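Long-range contacts in T9SS C-terminal target domain-containing protein (Bacteroides cellulosilyticus, PDB 5JVK), which is a family 39 glycoside hydrolase that probably cleaves O-glycosidic bonds within carbohydrate chains: residues A[103-108]-A[366-371]; A[409-414]-A[493-498]; A[416-421]-A[439-444]; A[429-434]-A[443-448]. All coordinates share one frame; numbering follows the deposited sequence.

Interaction 1: A[103-108]-A[366-371]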
loop_
_atom_site.group_PDB
_atom_site.type_symbol
_atom_site.label_atom_id
_atom_site.label_comp_id
_atom_site.label_asym_id
_atom_site.label_seq_id
_atom_site.Cartn_x
_atom_site.Cartn_y
_atom_site.Cartn_z
ATOM N N PRO A 103 6.383 1.483 -9.522
ATOM C CA PRO A 103 6.041 2.784 -8.936
ATOM C C PRO A 103 6.836 3.123 -7.675
ATOM O O PRO A 103 6.767 2.402 -6.680
ATOM C CB PRO A 103 4.552 2.644 -8.614
ATOM C CG PRO A 103 4.057 1.668 -9.614
ATOM C CD PRO A 103 5.172 0.678 -9.779
ATOM N N LEU A 104 7.575 4.226 -7.742
ATOM C CA LEU A 104 8.396 4.724 -6.640
ATOM C C LEU A 104 7.574 5.371 -5.521
ATOM O O LEU A 104 8.110 5.613 -4.438
ATOM C CB LEU A 104 9.434 5.725 -7.160
ATOM C CG LEU A 104 10.444 5.183 -8.184
ATOM C CD1 LEU A 104 11.251 6.315 -8.803
ATOM C CD2 LEU A 104 11.373 4.154 -7.553
ATOM N N ASP A 105 6.296 5.662 -5.790
ATOM C CA ASP A 105 5.368 6.215 -4.790
ATOM C C ASP A 105 4.438 5.183 -4.128
ATOM O O ASP A 105 3.720 5.529 -3.190
ATOM C CB ASP A 105 4.550 7.385 -5.380
ATOM C CG ASP A 105 3.710 6.994 -6.598
ATOM O OD1 ASP A 105 3.866 5.875 -7.135
ATOM O OD2 ASP A 105 2.899 7.833 -7.036
ATOM N N MET A 106 4.450 3.935 -4.600
ATOM C CA MET A 106 3.647 2.872 -3.986
ATOM C C MET A 106 4.387 2.259 -2.806
ATOM O O MET A 106 5.457 1.679 -2.979
ATOM C CB MET A 106 3.291 1.769 -4.997
ATOM C CG MET A 106 2.117 2.114 -5.903
ATOM S SD MET A 106 1.527 0.751 -6.932
ATOM C CE MET A 106 0.976 -0.432 -5.702
ATOM N N GLY A 107 3.808 2.391 -1.614
ATOM C CA GLY A 107 4.313 1.738 -0.408
ATOM C C GLY A 107 3.246 0.860 0.218
ATOM O O GLY A 107 2.087 0.900 -0.193
ATOM N N VAL A 108 3.639 0.075 1.218
ATOM C CA VAL A 108 2.698 -0.754 1.976
ATOM C C VAL A 108 3.169 -0.933 3.424
ATOM O O VAL A 108 4.356 -1.116 3.678
ATOM C CB VAL A 108 2.482 -2.128 1.293
ATOM C CG1 VAL A 108 3.756 -2.969 1.293
ATOM C CG2 VAL A 108 1.329 -2.886 1.945
ATOM N N ARG A 366 -2.477 11.200 -10.408
ATOM C CA ARG A 366 -3.174 12.283 -11.123
ATOM C C ARG A 366 -2.885 13.641 -10.494
ATOM O O ARG A 366 -2.480 14.574 -11.187
ATOM C CB ARG A 366 -4.681 12.033 -11.134
ATOM C CG ARG A 366 -5.493 13.039 -11.938
ATOM C CD ARG A 366 -6.950 12.987 -11.533
ATOM N NE ARG A 366 -7.757 13.965 -12.255
ATOM C CZ ARG A 366 -9.016 14.294 -11.955
ATOM N NH1 ARG A 366 -9.653 13.744 -10.919
ATOM N NH2 ARG A 366 -9.645 15.197 -12.701
ATOM N N HIS A 367 -3.091 13.731 -9.182
ATOM C CA HIS A 367 -2.820 14.942 -8.403
ATOM C C HIS A 367 -1.473 14.803 -7.679
ATOM O O HIS A 367 -1.384 15.048 -6.474
ATOM C CB HIS A 367 -3.941 15.166 -7.375
ATOM C CG HIS A 367 -5.320 15.157 -7.957
ATOM N ND1 HIS A 367 -5.874 16.256 -8.578
ATOM C CD2 HIS A 367 -6.265 14.188 -7.995
ATOM C CE1 HIS A 367 -7.096 15.960 -8.983
ATOM N NE2 HIS A 367 -7.359 14.713 -8.639
ATOM N N TYR A 368 -0.426 14.427 -8.422
ATOM C CA TYR A 368 0.859 14.039 -7.820
ATOM C C TYR A 368 1.407 15.085 -6.854
ATOM O O TYR A 368 1.605 16.241 -7.227
ATOM C CB TYR A 368 1.929 13.729 -8.876
ATOM C CG TYR A 368 3.196 13.168 -8.256
ATOM C CD1 TYR A 368 3.223 11.872 -7.744
ATOM C CD2 TYR A 368 4.357 13.943 -8.147
ATOM C CE1 TYR A 368 4.369 11.355 -7.155
ATOM C CE2 TYR A 368 5.511 13.435 -7.562
ATOM C CZ TYR A 368 5.511 12.139 -7.066
ATOM O OH TYR A 368 6.643 11.619 -6.485
ATOM N N MET A 369 1.630 14.660 -5.612
ATOM C CA MET A 369 2.265 15.502 -4.593
ATOM C C MET A 369 3.100 14.724 -3.569
ATOM O O MET A 369 4.160 15.201 -3.174
ATOM C CB MET A 369 1.225 16.404 -3.903
ATOM C CG MET A 369 0.211 15.693 -3.020
ATOM S SD MET A 369 0.651 15.748 -1.272
ATOM C CE MET A 369 -0.530 14.597 -0.573
ATOM N N SER A 370 2.637 13.546 -3.144
ATOM C CA SER A 370 3.365 12.719 -2.178
ATOM C C SER A 370 4.354 11.776 -2.871
ATOM O O SER A 370 4.010 11.167 -3.889
ATOM C CB SER A 370 2.382 11.895 -1.343
ATOM O OG SER A 370 3.054 11.172 -0.326
ATOM N N PRO A 371 5.583 11.641 -2.321
ATOM C CA PRO A 371 6.526 10.637 -2.825
ATOM C C PRO A 371 6.329 9.229 -2.244
ATOM O O PRO A 371 7.059 8.317 -2.623
ATOM C CB PRO A 371 7.883 11.200 -2.400
ATOM C CG PRO A 371 7.591 11.927 -1.137
ATOM C CD PRO A 371 6.200 12.484 -1.277
HETATM O O HOH W 1 1.932 9.477 -4.872
#

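Interaction 2: A[409-414]-A[493-498]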
loop_
_atom_site.group_PDB
_atom_site.type_symbol
_atom_site.label_atom_id
_atom_site.label_comp_id
_atom_site.label_asym_id
_atom_site.label_seq_id
_atom_site.Cartn_x
_atom_site.Cartn_y
_atom_site.Cartn_z
ATOM N N ALA A 409 -1.025 -5.280 -7.963
ATOM C CA ALA A 409 -0.039 -5.732 -8.949
ATOM C C ALA A 409 -0.337 -5.179 -10.341
ATOM O O ALA A 409 0.574 -4.720 -11.042
ATOM C CB ALA A 409 0.019 -7.252 -8.986
ATOM N N VAL A 410 -1.611 -5.210 -10.727
ATOM C CA VAL A 410 -2.025 -4.750 -12.052
ATOM C C VAL A 410 -1.875 -3.228 -12.171
ATOM O O VAL A 410 -1.297 -2.747 -13.150
ATOM C CB VAL A 410 -3.464 -5.206 -12.396
ATOM C CG1 VAL A 410 -3.942 -4.592 -13.709
ATOM C CG2 VAL A 410 -3.537 -6.728 -12.472
ATOM N N VAL A 411 -2.368 -2.478 -11.181
ATOM C CA VAL A 411 -2.271 -1.010 -11.218
ATOM C C VAL A 411 -0.813 -0.523 -11.163
ATOM O O VAL A 411 -0.476 0.488 -11.778
ATOM C CB VAL A 411 -3.151 -0.322 -10.135
ATOM C CG1 VAL A 411 -2.539 -0.430 -8.743
ATOM C CG2 VAL A 411 -3.407 1.135 -10.498
ATOM N N ALA A 412 0.037 -1.248 -10.434
ATOM C CA ALA A 412 1.478 -0.988 -10.419
ATOM C C ALA A 412 2.118 -1.198 -11.792
ATOM O O ALA A 412 2.933 -0.381 -12.223
ATOM C CB ALA A 412 2.166 -1.873 -9.392
ATOM N N SER A 413 1.745 -2.291 -12.466
ATOM C CA SER A 413 2.299 -2.631 -13.787
ATOM C C SER A 413 1.946 -1.626 -14.892
ATOM O O SER A 413 2.698 -1.474 -15.854
ATOM C CB SER A 413 1.851 -4.033 -14.220
ATOM O OG SER A 413 0.503 -4.033 -14.651
ATOM N N LEU A 414 0.801 -0.961 -14.749
ATOM C CA LEU A 414 0.345 0.043 -15.716
ATOM C C LEU A 414 0.854 1.446 -15.400
ATOM O O LEU A 414 1.344 2.126 -16.296
ATOM C CB LEU A 414 -1.183 0.035 -15.802
ATOM C CG LEU A 414 -1.704 -1.116 -16.678
ATOM C CD1 LEU A 414 -2.866 -1.867 -16.042
ATOM C CD2 LEU A 414 -2.066 -0.592 -18.058
ATOM N N PRO A 493 -11.187 -0.121 -11.970
ATOM C CA PRO A 493 -10.663 0.517 -13.178
ATOM C C PRO A 493 -10.225 -0.458 -14.268
ATOM O O PRO A 493 -9.708 -1.537 -13.967
ATOM C CB PRO A 493 -9.450 1.306 -12.667
ATOM C CG PRO A 493 -9.737 1.548 -11.233
ATOM C CD PRO A 493 -10.452 0.318 -10.767
ATOM N N GLN A 494 -10.457 -0.065 -15.518
ATOM C CA GLN A 494 -9.904 -0.752 -16.680
ATOM C C GLN A 494 -8.977 0.216 -17.395
ATOM O O GLN A 494 -9.010 1.420 -17.137
ATOM C CB GLN A 494 -11.012 -1.260 -17.607
ATOM C CG GLN A 494 -11.777 -0.186 -18.366
ATOM C CD GLN A 494 -13.078 -0.706 -18.937
ATOM O OE1 GLN A 494 -13.209 -0.874 -20.146
ATOM N NE2 GLN A 494 -14.047 -0.972 -18.066
ATOM N N TYR A 495 -8.163 -0.318 -18.301
ATOM C CA TYR A 495 -7.046 0.414 -18.880
ATOM C C TYR A 495 -6.943 0.209 -20.393
ATOM O O TYR A 495 -7.068 -0.917 -20.877
ATOM C CB TYR A 495 -5.740 -0.041 -18.222
ATOM C CG TYR A 495 -5.781 -0.096 -16.709
ATOM C CD1 TYR A 495 -5.510 1.035 -15.944
ATOM C CD2 TYR A 495 -6.094 -1.281 -16.045
ATOM C CE1 TYR A 495 -5.543 0.987 -14.556
ATOM C CE2 TYR A 495 -6.129 -1.341 -14.660
ATOM C CZ TYR A 495 -5.856 -0.204 -13.919
ATOM O OH TYR A 495 -5.893 -0.258 -12.547
ATOM N N LEU A 496 -6.714 1.304 -21.123
ATOM C CA LEU A 496 -6.427 1.267 -22.557
ATOM C C LEU A 496 -4.953 1.593 -22.780
ATOM O O LEU A 496 -4.558 2.754 -22.711
ATOM C CB LEU A 496 -7.299 2.272 -23.313
ATOM C CG LEU A 496 -8.785 1.942 -23.470
ATOM C CD1 LEU A 496 -9.564 3.187 -23.871
ATOM C CD2 LEU A 496 -8.992 0.832 -24.489
ATOM N N VAL A 497 -4.153 0.566 -23.053
ATOM C CA VAL A 497 -2.706 0.715 -23.239
ATOM C C VAL A 497 -2.392 1.092 -24.689
ATOM O O VAL A 497 -3.065 0.628 -25.606
ATOM C CB VAL A 497 -1.967 -0.589 -22.862
ATOM C CG1 VAL A 497 -0.455 -0.441 -23.034
ATOM C CG2 VAL A 497 -2.306 -0.986 -21.430
ATOM N N VAL A 498 -1.370 1.928 -24.884
ATOM C CA VAL A 498 -0.933 2.361 -26.220
ATOM C C VAL A 498 0.160 1.427 -26.762
ATOM O O VAL A 498 1.088 1.065 -26.036
ATOM C CB VAL A 498 -0.429 3.825 -26.202
ATOM C CG1 VAL A 498 0.110 4.244 -27.569
ATOM C CG2 VAL A 498 -1.552 4.761 -25.761
#

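Interaction 3: A[416-421]-A[439-444]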
loop_
_atom_site.group_PDB
_atom_site.type_symbol
_atom_site.label_atom_id
_atom_site.label_comp_id
_atom_site.label_asym_id
_atom_site.label_seq_id
_atom_site.Cartn_x
_atom_site.Cartn_y
_atom_site.Cartn_z
ATOM N N LYS A 416 3.483 2.452 -13.498
ATOM C CA LYS A 416 4.941 2.563 -13.512
ATOM C C LYS A 416 5.361 3.906 -12.881
ATOM O O LYS A 416 4.970 4.190 -11.750
ATOM C CB LYS A 416 5.486 2.371 -14.936
ATOM C CG LYS A 416 5.136 1.056 -15.613
ATOM C CD LYS A 416 5.849 0.969 -16.958
ATOM C CE LYS A 416 5.606 -0.349 -17.672
ATOM N NZ LYS A 416 4.289 -0.370 -18.361
ATOM N N ASN A 417 6.122 4.733 -13.603
ATOM C CA ASN A 417 6.435 6.087 -13.170
ATOM C C ASN A 417 5.980 7.111 -14.206
ATOM O O ASN A 417 6.591 8.172 -14.355
ATOM C CB ASN A 417 7.930 6.178 -12.897
ATOM C CG ASN A 417 8.319 5.424 -11.650
ATOM O OD1 ASN A 417 8.951 4.371 -11.704
ATOM N ND2 ASN A 417 7.909 5.952 -10.514
ATOM N N TYR A 418 4.884 6.796 -14.896
ATOM C CA TYR A 418 4.294 7.702 -15.878
ATOM C C TYR A 418 3.635 8.886 -15.169
ATOM O O TYR A 418 3.072 8.730 -14.086
ATOM C CB TYR A 418 3.251 6.973 -16.737
ATOM C CG TYR A 418 3.797 5.882 -17.642
ATOM C CD1 TYR A 418 4.887 6.120 -18.482
ATOM C CD2 TYR A 418 3.195 4.622 -17.690
ATOM C CE1 TYR A 418 5.377 5.128 -19.323
ATOM C CE2 TYR A 418 3.675 3.625 -18.530
ATOM C CZ TYR A 418 4.766 3.881 -19.344
ATOM O OH TYR A 418 5.249 2.896 -20.176
ATOM N N THR A 419 3.711 10.062 -15.785
ATOM C CA THR A 419 3.100 11.267 -15.236
ATOM C C THR A 419 1.726 11.514 -15.865
ATOM O O THR A 419 1.442 11.061 -16.980
ATOM C CB THR A 419 4.001 12.495 -15.443
ATOM O OG1 THR A 419 4.268 12.671 -16.838
ATOM C CG2 THR A 419 5.315 12.319 -14.700
ATOM N N PHE A 420 0.884 12.241 -15.136
ATOM C CA PHE A 420 -0.487 12.516 -15.561
ATOM C C PHE A 420 -0.515 13.484 -16.745
ATOM O O PHE A 420 0.174 14.500 -16.729
ATOM C CB PHE A 420 -1.297 13.076 -14.388
ATOM C CG PHE A 420 -2.669 13.549 -14.771
ATOM C CD1 PHE A 420 -3.661 12.636 -15.109
ATOM C CD2 PHE A 420 -2.966 14.910 -14.805
ATOM C CE1 PHE A 420 -4.925 13.071 -15.472
ATOM C CE2 PHE A 420 -4.228 15.351 -15.168
ATOM C CZ PHE A 420 -5.208 14.429 -15.496
ATOM N N GLN A 421 -1.320 13.156 -17.755
ATOM C CA GLN A 421 -1.409 13.935 -18.992
ATOM C C GLN A 421 -2.665 14.796 -19.043
ATOM O O GLN A 421 -2.577 16.015 -19.187
ATOM C CB GLN A 421 -1.402 13.006 -20.210
ATOM C CG GLN A 421 -0.123 12.204 -20.384
ATOM C CD GLN A 421 1.082 13.073 -20.713
ATOM O OE1 GLN A 421 1.008 13.956 -21.568
ATOM N NE2 GLN A 421 2.200 12.826 -20.032
ATOM N N GLU A 439 4.039 12.270 -24.188
ATOM C CA GLU A 439 3.241 11.300 -24.957
ATOM C C GLU A 439 2.431 10.388 -24.030
ATOM O O GLU A 439 2.963 9.864 -23.050
ATOM C CB GLU A 439 4.149 10.429 -25.828
ATOM C CG GLU A 439 4.873 11.164 -26.944
ATOM C CD GLU A 439 5.706 10.221 -27.798
ATOM O OE1 GLU A 439 5.123 9.285 -28.392
ATOM O OE2 GLU A 439 6.942 10.410 -27.874
ATOM N N THR A 440 1.158 10.184 -24.368
ATOM C CA THR A 440 0.255 9.331 -23.595
ATOM C C THR A 440 0.578 7.848 -23.824
ATOM O O THR A 440 0.660 7.406 -24.969
ATOM C CB THR A 440 -1.212 9.624 -23.973
ATOM O OG1 THR A 440 -1.525 10.978 -23.623
ATOM C CG2 THR A 440 -2.188 8.684 -23.260
ATOM N N THR A 441 0.760 7.100 -22.733
ATOM C CA THR A 441 1.086 5.666 -22.787
ATOM C C THR A 441 -0.090 4.752 -22.421
ATOM O O THR A 441 -0.161 3.626 -22.914
ATOM C CB THR A 441 2.287 5.310 -21.885
ATOM O OG1 THR A 441 1.981 5.609 -20.517
ATOM C CG2 THR A 441 3.525 6.078 -22.319
ATOM N N PHE A 442 -0.986 5.215 -21.546
ATOM C CA PHE A 442 -2.246 4.514 -21.291
ATOM C C PHE A 442 -3.348 5.442 -20.780
ATOM O O PHE A 442 -3.074 6.545 -20.293
ATOM C CB PHE A 442 -2.035 3.339 -20.319
ATOM C CG PHE A 442 -1.900 3.743 -18.871
ATOM C CD1 PHE A 442 -0.680 4.165 -18.360
ATOM C CD2 PHE A 442 -2.992 3.676 -18.011
ATOM C CE1 PHE A 442 -0.554 4.528 -17.025
ATOM C CE2 PHE A 442 -2.869 4.038 -16.676
ATOM C CZ PHE A 442 -1.649 4.466 -16.182
ATOM N N TYR A 443 -4.590 4.979 -20.922
ATOM C CA TYR A 443 -5.770 5.638 -20.360
ATOM C C TYR A 443 -6.379 4.699 -19.338
ATOM O O TYR A 443 -6.354 3.488 -19.537
ATOM C CB TYR A 443 -6.814 5.939 -21.441
ATOM C CG TYR A 443 -6.270 6.686 -22.633
ATOM C CD1 TYR A 443 -5.617 6.010 -23.665
ATOM C CD2 TYR A 443 -6.403 8.071 -22.735
ATOM C CE1 TYR A 443 -5.108 6.691 -24.759
ATOM C CE2 TYR A 443 -5.900 8.762 -23.829
ATOM C CZ TYR A 443 -5.248 8.068 -24.835
ATOM O OH TYR A 443 -4.741 8.741 -25.924
ATOM N N THR A 444 -6.920 5.247 -18.251
ATOM C CA THR A 444 -7.678 4.452 -17.281
ATOM C C THR A 444 -9.105 4.966 -17.221
ATOM O O THR A 444 -9.338 6.158 -17.406
ATOM C CB THR A 444 -7.051 4.446 -15.869
ATOM O OG1 THR A 444 -7.793 3.551 -15.030
ATOM C CG2 THR A 444 -7.036 5.837 -15.233
#

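Interaction 4: A[429-434]-A[443-448]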
loop_
_atom_site.group_PDB
_atom_site.type_symbol
_atom_site.label_atom_id
_atom_site.label_comp_id
_atom_site.label_asym_id
_atom_site.label_seq_id
_atom_site.Cartn_x
_atom_site.Cartn_y
_atom_site.Cartn_z
ATOM N N ASN A 429 -18.190 9.442 -13.761
ATOM C CA ASN A 429 -17.273 8.593 -14.525
ATOM C C ASN A 429 -15.941 9.317 -14.708
ATOM O O ASN A 429 -15.906 10.545 -14.783
ATOM C CB ASN A 429 -17.879 8.256 -15.891
ATOM C CG ASN A 429 -19.236 7.582 -15.778
ATOM O OD1 ASN A 429 -19.429 6.691 -14.954
ATOM N ND2 ASN A 429 -20.183 8.008 -16.602
ATOM N N LYS A 430 -14.855 8.550 -14.774
ATOM C CA LYS A 430 -13.503 9.086 -14.939
ATOM C C LYS A 430 -12.851 8.445 -16.143
ATOM O O LYS A 430 -12.915 7.232 -16.293
ATOM C CB LYS A 430 -12.637 8.778 -13.710
ATOM C CG LYS A 430 -12.421 9.930 -12.743
ATOM C CD LYS A 430 -13.570 10.085 -11.770
ATOM C CE LYS A 430 -13.157 10.927 -10.578
ATOM N NZ LYS A 430 -14.292 11.093 -9.634
ATOM N N VAL A 431 -12.230 9.262 -16.991
ATOM C CA VAL A 431 -11.318 8.786 -18.034
ATOM C C VAL A 431 -10.073 9.670 -17.974
ATOM O O VAL A 431 -10.152 10.870 -18.236
ATOM C CB VAL A 431 -11.946 8.823 -19.445
ATOM C CG1 VAL A 431 -10.979 8.242 -20.475
ATOM C CG2 VAL A 431 -13.258 8.046 -19.469
ATOM N N LEU A 432 -8.939 9.071 -17.616
ATOM C CA LEU A 432 -7.707 9.805 -17.325
ATOM C C LEU A 432 -6.572 9.264 -18.180
ATOM O O LEU A 432 -6.490 8.059 -18.395
ATOM C CB LEU A 432 -7.339 9.642 -15.847
ATOM C CG LEU A 432 -8.431 9.841 -14.797
ATOM C CD1 LEU A 432 -7.924 9.413 -13.429
ATOM C CD2 LEU A 432 -8.895 11.288 -14.777
ATOM N N ALA A 433 -5.701 10.157 -18.650
ATOM C CA ALA A 433 -4.542 9.789 -19.473
ATOM C C ALA A 433 -3.242 9.980 -18.694
ATOM O O ALA A 433 -3.063 10.991 -18.013
ATOM C CB ALA A 433 -4.516 10.623 -20.741
ATOM N N PHE A 434 -2.348 9.004 -18.797
ATOM C CA PHE A 434 -1.017 9.074 -18.201
ATOM C C PHE A 434 0.011 8.819 -19.291
ATOM O O PHE A 434 -0.323 8.303 -20.360
ATOM C CB PHE A 434 -0.871 8.039 -17.089
ATOM C CG PHE A 434 -1.741 8.307 -15.900
ATOM C CD1 PHE A 434 -1.242 8.980 -14.792
ATOM C CD2 PHE A 434 -3.067 7.896 -15.888
ATOM C CE1 PHE A 434 -2.047 9.235 -13.692
ATOM C CE2 PHE A 434 -3.878 8.146 -14.793
ATOM C CZ PHE A 434 -3.366 8.815 -13.691
ATOM N N TYR A 443 -4.590 4.979 -20.922
ATOM C CA TYR A 443 -5.770 5.638 -20.360
ATOM C C TYR A 443 -6.379 4.699 -19.338
ATOM O O TYR A 443 -6.354 3.488 -19.537
ATOM C CB TYR A 443 -6.814 5.939 -21.441
ATOM C CG TYR A 443 -6.270 6.686 -22.633
ATOM C CD1 TYR A 443 -5.617 6.010 -23.665
ATOM C CD2 TYR A 443 -6.403 8.071 -22.735
ATOM C CE1 TYR A 443 -5.108 6.691 -24.759
ATOM C CE2 TYR A 443 -5.900 8.762 -23.829
ATOM C CZ TYR A 443 -5.248 8.068 -24.835
ATOM O OH TYR A 443 -4.741 8.741 -25.924
ATOM N N THR A 444 -6.920 5.247 -18.251
ATOM C CA THR A 444 -7.678 4.452 -17.281
ATOM C C THR A 444 -9.105 4.966 -17.221
ATOM O O THR A 444 -9.338 6.158 -17.406
ATOM C CB THR A 444 -7.051 4.446 -15.869
ATOM O OG1 THR A 444 -7.793 3.551 -15.030
ATOM C CG2 THR A 444 -7.036 5.837 -15.233
ATOM N N ALA A 445 -10.050 4.067 -16.962
ATOM C CA ALA A 445 -11.463 4.434 -16.917
ATOM C C ALA A 445 -12.222 3.630 -15.872
ATOM O O ALA A 445 -12.039 2.420 -15.757
ATOM C CB ALA A 445 -12.100 4.255 -18.285
ATOM N N TRP A 446 -13.063 4.321 -15.109
ATOM C CA TRP A 446 -13.931 3.690 -14.123
ATOM C C TRP A 446 -15.159 4.553 -13.862
ATOM O O TRP A 446 -15.207 5.719 -14.262
ATOM C CB TRP A 446 -13.169 3.416 -12.813
ATOM C CG TRP A 446 -12.853 4.622 -11.951
ATOM C CD1 TRP A 446 -13.668 5.204 -11.027
ATOM C CD2 TRP A 446 -11.621 5.352 -11.912
ATOM N NE1 TRP A 446 -13.032 6.259 -10.427
ATOM C CE2 TRP A 446 -11.775 6.376 -10.954
ATOM C CE3 TRP A 446 -10.406 5.247 -12.604
ATOM C CZ2 TRP A 446 -10.757 7.290 -10.662
ATOM C CZ3 TRP A 446 -9.391 6.159 -12.311
ATOM C CH2 TRP A 446 -9.576 7.167 -11.349
ATOM N N THR A 447 -16.140 3.963 -13.188
ATOM C CA THR A 447 -17.328 4.682 -12.743
ATOM C C THR A 447 -17.436 4.585 -11.227
ATOM O O THR A 447 -17.056 3.573 -10.635
ATOM C CB THR A 447 -18.623 4.164 -13.419
ATOM O OG1 THR A 447 -19.744 4.935 -12.966
ATOM C CG2 THR A 447 -18.887 2.682 -13.137
ATOM N N THR A 448 -17.948 5.649 -10.608
ATOM C CA THR A 448 -18.280 5.643 -9.185
ATOM C C THR A 448 -19.612 4.927 -8.897
ATOM O O THR A 448 -19.890 4.583 -7.749
ATOM C CB THR A 448 -18.334 7.076 -8.619
ATOM O OG1 THR A 448 -19.279 7.859 -9.359
ATOM C CG2 THR A 448 -16.963 7.728 -8.707
#

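Interaction 1: A[103-108]-A[366-371]
Residues 103-108 and 366-371 meet where the beta/alpha barrel closes: the first leads into strand 106-109, the first of eight parallel strands, and the second runs from the end of helix 350-366 and leads into the last, 373-375. Backbone hydrogen bonds between Asp-105 and Val-373 and between Gly-107 and Val-373 carry the pairing of these two strands just beyond the contact. Asp-105 is the central side chain. Its CA-H points at the carbonyl of Pro-371, with CA 3.5 Å from Pro-371 O and an angle of 157° at the hydrogen. Asp-105 CB also lies beside the opposing backbone, 3.8 Å from Pro-371 O, with Ser-370 O slightly farther. From there CG turns into the crowded position between the backbone N and the carbonyl carbon (chi1 59°), and the carboxylate divides its work. OD1 forms a salt bridge with Arg-365, at the end of helix 350-366. OD2 approaches the Tyr-368 ring at its edge and in its plane, 3.8 Å from CE1, while the carboxylate and ring planes are inclined by 52°. Tyr-368 brings this edge in with CG anti to its backbone N. OD2 is also joined to the second segment through a water, which lies 2.9 Å from Asp-105 OD2 and 2.9 Å from Ser-370 O. The guanidinium and the water would probably favour the ionised carboxylate. Ser-370 OG, turned elsewhere, bonds to Val-336 O of strand 335-341. At the other end of the contact two carbonyl oxygens, Leu-104 O and Pro-371 O, stand 3.4 Å apart; Arg-132 NE serves both, by a hydrogen bond to Leu-104 O and a weak one to Pro-371 O.

Interaction 2: A[409-414]-A[493-498]
Leu-414 presses one methyl group onto the ring of Tyr-495: CD1 sits 3.5 Å from the ring centroid, 21° off the normal, a CH-pi contact shifted toward Tyr-495 CD2. The other branch reaches along the strand, where Leu-414 CD2 meets Val-497 CG2 at 3.4 Å. Two valines of the preceding helical turn complete the first shell. Val-411 CG2 comes 3.5 Å from Tyr-495 OH, and Val-410 CG1 approaches Tyr-495 CE2 obliquely at 4.0 Å. Across the ring from Leu-414, Pro-493 C lies over the opposite face near the rim, so the ring is held between helix and backbone. Chi1 of -48°, with CG anti to the carbonyl carbon, directs the ring toward the helix. Further out, Leu-362 of helix 350-366 and Phe-442 and Thr-444 of strand 439-447 also touch Tyr-495, whose backbone is bonded to Ile-469 on the other neighbouring strand. Helix 409-414 thus packs against the antiparallel C-terminal sheet, the axes 10.5 Å apart and inclined by only 26°. The helix and strand are joined here by methyl-to-ring and methyl-to-methyl contacts, so the attachment depends on shape and burial rather than on directional polar bonds.

Interaction 3: A[416-421]-A[439-444]
Tyr-418 and Thr-441 reach toward each other tip to tip, the tyrosine ring presenting its face to the threonine. Thr-441 OG1 stands 3.1 Å above the plane of the Tyr-418 ring, over its centre. Thr-441 CB follows behind it, 4.0 Å from the Tyr-418 ring centroid, and CG2 leans over Tyr-418 CE1 at 3.6 Å. The hydroxyl is placed there by chi1 of 62°, which sets OG1 between the backbone N and the carbonyl carbon. Phe-442 crosses Tyr-418 obliquely: Tyr-418 CD2 lies in the plane of the phenylalanine ring, at its edge, 3.8 Å from Phe-442 CE1. A smaller contact lies further along, where Gln-421 and Thr-440 slide past each other in opposite directions and Gln-421 CG passes 3.7 Å from Thr-440 OG1. Arg-365 of helix 350-366 binds the carbonyl oxygens of Lys-416 and Tyr-418, fixing the backbone that carries the tyrosine. An alanine in place of Tyr-418 would probably uncover Thr-441 and the Phe-442 edge and loosen the packing of this turn on the strand. Strands 419-425 and 439-447 are not neighbours; strand 429-436 runs between them, and the touching parts diverge by 105°. That adjacent residues Thr-441 and Phe-442 both approach Tyr-418 is consistent with the distortion of the strand here: both stand opposite Phe-434 of the middle strand and bond to its backbone, the arrangement of a classic beta bulge.

Interaction 4: A[429-434]-A[443-448]
Four backbone hydrogen bonds and one between side chains join residues 429-434 to 443-448 within the antiparallel beta hairpin of strands 429-436 and 439-447. Lys-430 and Trp-446 form one hydrogen-bonded pair, the N-H of Lys-430 meeting Trp-446 O at 2.9 Å and 170°; Leu-432 and Thr-444 form the other, with Thr-444 N 2.8 Å from Leu-432 O. Near the open end Thr-447 OG1 donates to Asn-429 OD1 at 2.7 Å, nearly along the C=O axis. Outside the hairpin, Asp-297 OD1 forms a salt bridge with Lys-430 NZ and accepts a hydrogen bond from Trp-446 NE1, tying the two side chains together. Lys-430 crosses the indole obliquely with CB over its six-membered ring, 3.9 Å from the centroid, a CH-pi contact. On the same face of the sheet Leu-432 CD1 packs against Trp-446 CH2 at 3.5 Å. A glycine in place of Trp-446 removes the indole and its N-H to Asp-297, and would probably leave Lys-430 and Leu-432 less firmly packed. The other face carries Val-431 against Ala-445 and Ala-433 against Tyr-443, where Ala-433 CB lies 3.7 Å from Tyr-443 CD2. Toward the turn, Thr-444 CG2 meets the edge of the Phe-434 ring, 3.9 Å from CE2.

Interaction 1 lies at the closure of the barrel, just ahead of its first and last strands; the other three follow it in the chain and involve the antiparallel sheet that follows the barrel. Interaction 2, about 10 Å from interaction 3 and 11 Å from interaction 4 between centres, encloses both among the 78 residues between its segments. Interactions 3 and 4 share strand 439-447, which pairs with strand 494-498 of interaction 2 through backbone bonds such as Leu-496 N to Tyr-443 O. Helix 403-415 bridges the two domains: Ala-412 touches Pro-103 and Met-106 of interaction 1, about 16 Å away between centres, while Leu-414 meets the sheet. Helix 350-366 likewise touches both, so barrel and sheet form one continuous body.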